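Local coordinates for 16L protein (Yaba-like disease virus, PDB 6TQP) that probably blocks apoptosis in infected host cells as a poxviral Bcl-2-like protein of the M11L family, at residues Val21-Glu26 with Leu46-Cys51. Residues are numbered along the deposited sequence; the frame is centred on the assembly and turned at random.
Sequences VFYINE and LIKEDC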
loop_
_atom_site.group_PDB
_atom_site.type_symbol
_atom_site.label_atom_id
_atom_site.label_comp_id
_atom_site.label_asym_id
_atom_site.label_seq_id
_atom_site.Cartn_x
_atom_site.Cartn_y
_atom_site.Cartn_z
ATOM N N VAL A 21 -5.951 0.349 6.191
ATOM C CA VAL A 21 -5.693 -0.350 7.448
ATOM C C VAL A 21 -6.503 -1.633 7.505
ATOM O O VAL A 21 -5.992 -2.693 7.880
ATOM C CB VAL A 21 -5.993 0.570 8.643
ATOM C CG1 VAL A 21 -5.872 -0.196 9.976
ATOM C CG2 VAL A 21 -5.051 1.758 8.618
ATOM N N PHE A 22 -7.780 -1.554 7.126
ATOM C CA PHE A 22 -8.630 -2.736 7.112
ATOM C C PHE A 22 -8.068 -3.798 6.176
ATOM O O PHE A 22 -7.983 -4.981 6.531
ATOM C CB PHE A 22 -10.040 -2.338 6.693
ATOM C CG PHE A 22 -11.029 -3.467 6.739
ATOM C CD1 PHE A 22 -11.146 -4.344 5.673
ATOM C CD2 PHE A 22 -11.850 -3.642 7.841
ATOM C CE1 PHE A 22 -12.061 -5.384 5.706
ATOM C CE2 PHE A 22 -12.766 -4.682 7.886
ATOM C CZ PHE A 22 -12.871 -5.557 6.820
ATOM N N TYR A 23 -7.662 -3.385 4.973
ATOM C CA TYR A 23 -7.162 -4.332 3.980
ATOM C C TYR A 23 -5.892 -5.018 4.466
ATOM O O TYR A 23 -5.774 -6.252 4.423
ATOM C CB TYR A 23 -6.903 -3.603 2.657
ATOM C CG TYR A 23 -6.382 -4.523 1.576
ATOM C CD1 TYR A 23 -7.130 -5.617 1.147
ATOM C CD2 TYR A 23 -5.139 -4.319 1.005
ATOM C CE1 TYR A 23 -6.654 -6.467 0.164
ATOM C CE2 TYR A 23 -4.657 -5.162 0.021
ATOM C CZ TYR A 23 -5.417 -6.225 -0.403
ATOM O OH TYR A 23 -4.912 -7.055 -1.379
ATOM N N ILE A 24 -4.919 -4.229 4.922
ATOM C CA ILE A 24 -3.670 -4.797 5.422
ATOM C C ILE A 24 -3.942 -5.772 6.563
ATOM O O ILE A 24 -3.365 -6.865 6.610
ATOM C CB ILE A 24 -2.712 -3.665 5.842
ATOM C CG1 ILE A 24 -2.323 -2.815 4.622
ATOM C CG2 ILE A 24 -1.460 -4.229 6.521
ATOM C CD1 ILE A 24 -1.626 -3.565 3.495
ATOM N N ASN A 25 -4.825 -5.403 7.500
ATOM C CA ASN A 25 -5.146 -6.323 8.588
ATOM C C ASN A 25 -5.790 -7.595 8.054
ATOM O O ASN A 25 -5.535 -8.692 8.565
ATOM C CB ASN A 25 -6.067 -5.653 9.611
ATOM C CG ASN A 25 -5.361 -4.587 10.429
ATOM O OD1 ASN A 25 -4.129 -4.568 10.527
ATOM N ND2 ASN A 25 -6.138 -3.691 11.024
ATOM N N GLU A 26 -6.626 -7.469 7.025
ATOM C CA GLU A 26 -7.252 -8.641 6.426
ATOM C C GLU A 26 -6.206 -9.567 5.811
ATOM O O GLU A 26 -6.321 -10.797 5.901
ATOM C CB GLU A 26 -8.289 -8.196 5.390
ATOM C CG GLU A 26 -8.867 -9.319 4.535
ATOM C CD GLU A 26 -10.093 -8.877 3.739
ATOM O OE1 GLU A 26 -11.074 -8.414 4.358
ATOM O OE2 GLU A 26 -10.077 -8.996 2.497
ATOM N N LEU A 46 -12.713 -2.527 -4.738
ATOM C CA LEU A 46 -11.938 -2.113 -5.904
ATOM C C LEU A 46 -10.443 -2.282 -5.654
ATOM O O LEU A 46 -9.709 -2.817 -6.495
ATOM C CB LEU A 46 -12.262 -0.667 -6.252
ATOM C CG LEU A 46 -13.709 -0.423 -6.700
ATOM C CD1 LEU A 46 -13.968 1.069 -6.842
ATOM C CD2 LEU A 46 -14.022 -1.147 -8.009
ATOM N N ILE A 47 -9.979 -1.830 -4.496
ATOM C CA ILE A 47 -8.554 -1.876 -4.184
ATOM C C ILE A 47 -8.086 -3.315 -4.033
ATOM O O ILE A 47 -6.974 -3.675 -4.441
ATOM C CB ILE A 47 -8.289 -1.068 -2.907
ATOM C CG1 ILE A 47 -8.347 0.429 -3.223
ATOM C CG2 ILE A 47 -6.959 -1.466 -2.264
ATOM C CD1 ILE A 47 -8.441 1.294 -2.003
ATOM N N LYS A 48 -8.914 -4.152 -3.412
ATOM C CA LYS A 48 -8.538 -5.543 -3.201
ATOM C C LYS A 48 -8.237 -6.238 -4.520
ATOM O O LYS A 48 -7.267 -7.000 -4.623
ATOM C CB LYS A 48 -9.663 -6.266 -2.455
ATOM C CG LYS A 48 -9.373 -7.711 -2.089
ATOM C CD LYS A 48 -10.529 -8.305 -1.277
ATOM C CE LYS A 48 -10.223 -9.733 -0.831
ATOM N NZ LYS A 48 -11.395 -10.402 -0.200
ATOM N N GLU A 49 -9.064 -6.006 -5.540
ATOM C CA GLU A 49 -8.836 -6.646 -6.832
ATOM C C GLU A 49 -7.536 -6.162 -7.459
ATOM O O GLU A 49 -6.743 -6.964 -7.968
ATOM C CB GLU A 49 -10.004 -6.371 -7.774
ATOM C CG GLU A 49 -11.296 -7.042 -7.380
ATOM C CD GLU A 49 -12.416 -6.718 -8.343
ATOM O OE1 GLU A 49 -12.256 -5.759 -9.131
ATOM O OE2 GLU A 49 -13.448 -7.422 -8.314
ATOM N N ASP A 50 -7.319 -4.847 -7.475
ATOM C CA ASP A 50 -6.093 -4.310 -8.056
ATOM C C ASP A 50 -4.861 -4.829 -7.324
ATOM O O ASP A 50 -3.884 -5.252 -7.952
ATOM C CB ASP A 50 -6.118 -2.782 -8.034
ATOM C CG ASP A 50 -7.180 -2.198 -8.945
ATOM O OD1 ASP A 50 -7.649 -2.910 -9.858
ATOM O OD2 ASP A 50 -7.537 -1.017 -8.752
ATOM N N CYS A 51 -4.886 -4.811 -5.989
ATOM C CA CYS A 51 -3.697 -5.194 -5.235
ATOM C C CYS A 51 -3.432 -6.693 -5.309
ATOM O O CYS A 51 -2.268 -7.109 -5.342
ATOM C CB CYS A 51 -3.825 -4.722 -3.789
ATOM S SG CYS A 51 -3.785 -2.907 -3.676
HETATM O O HOH W 1 -2.236 -7.380 -1.950
#
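Tyr-23 bridges the gap to Lys-48 and Cys-51, joining helix 12-27 to helix 38-68 in the all-helical Bcl-2 fold of this viral protein. The two short segments run at 50° to each other with their axes 11.1 Å apart, a spacing bridged by the phenol on one side and by the Lys-48/Glu-26 pair on the other. CG of Tyr-23 lies anti to its own N (chi1 -180°), which sends the ring straight across. Its CE1 meets CG of Lys-48 at 3.7 Å, while OH comes within 3.5 Å of CB of Cys-51. SG of Cys-51 lies obliquely beside the ring, 5.4 Å from its centroid, a sulfur-aromatic contact. Tyr-23 and Cys-51 are both buried, and Ile-103 and Ser-107 of helix 96-113 also touch Tyr-23.

The other side is looser. Lys-48 stretches out fully extended across the Glu-26 side chain, and both residues are partly exposed. They form a salt bridge, NZ to OE2 at 3.3 Å, with only a weak hydrogen bond in it. At the phenol hydroxyl, a water lies 2.8 Å from OH of Tyr-23 and donates a weak hydrogen bond to the backbone O of Cys-51, an oxygen that also accepts from OG of Ser-104.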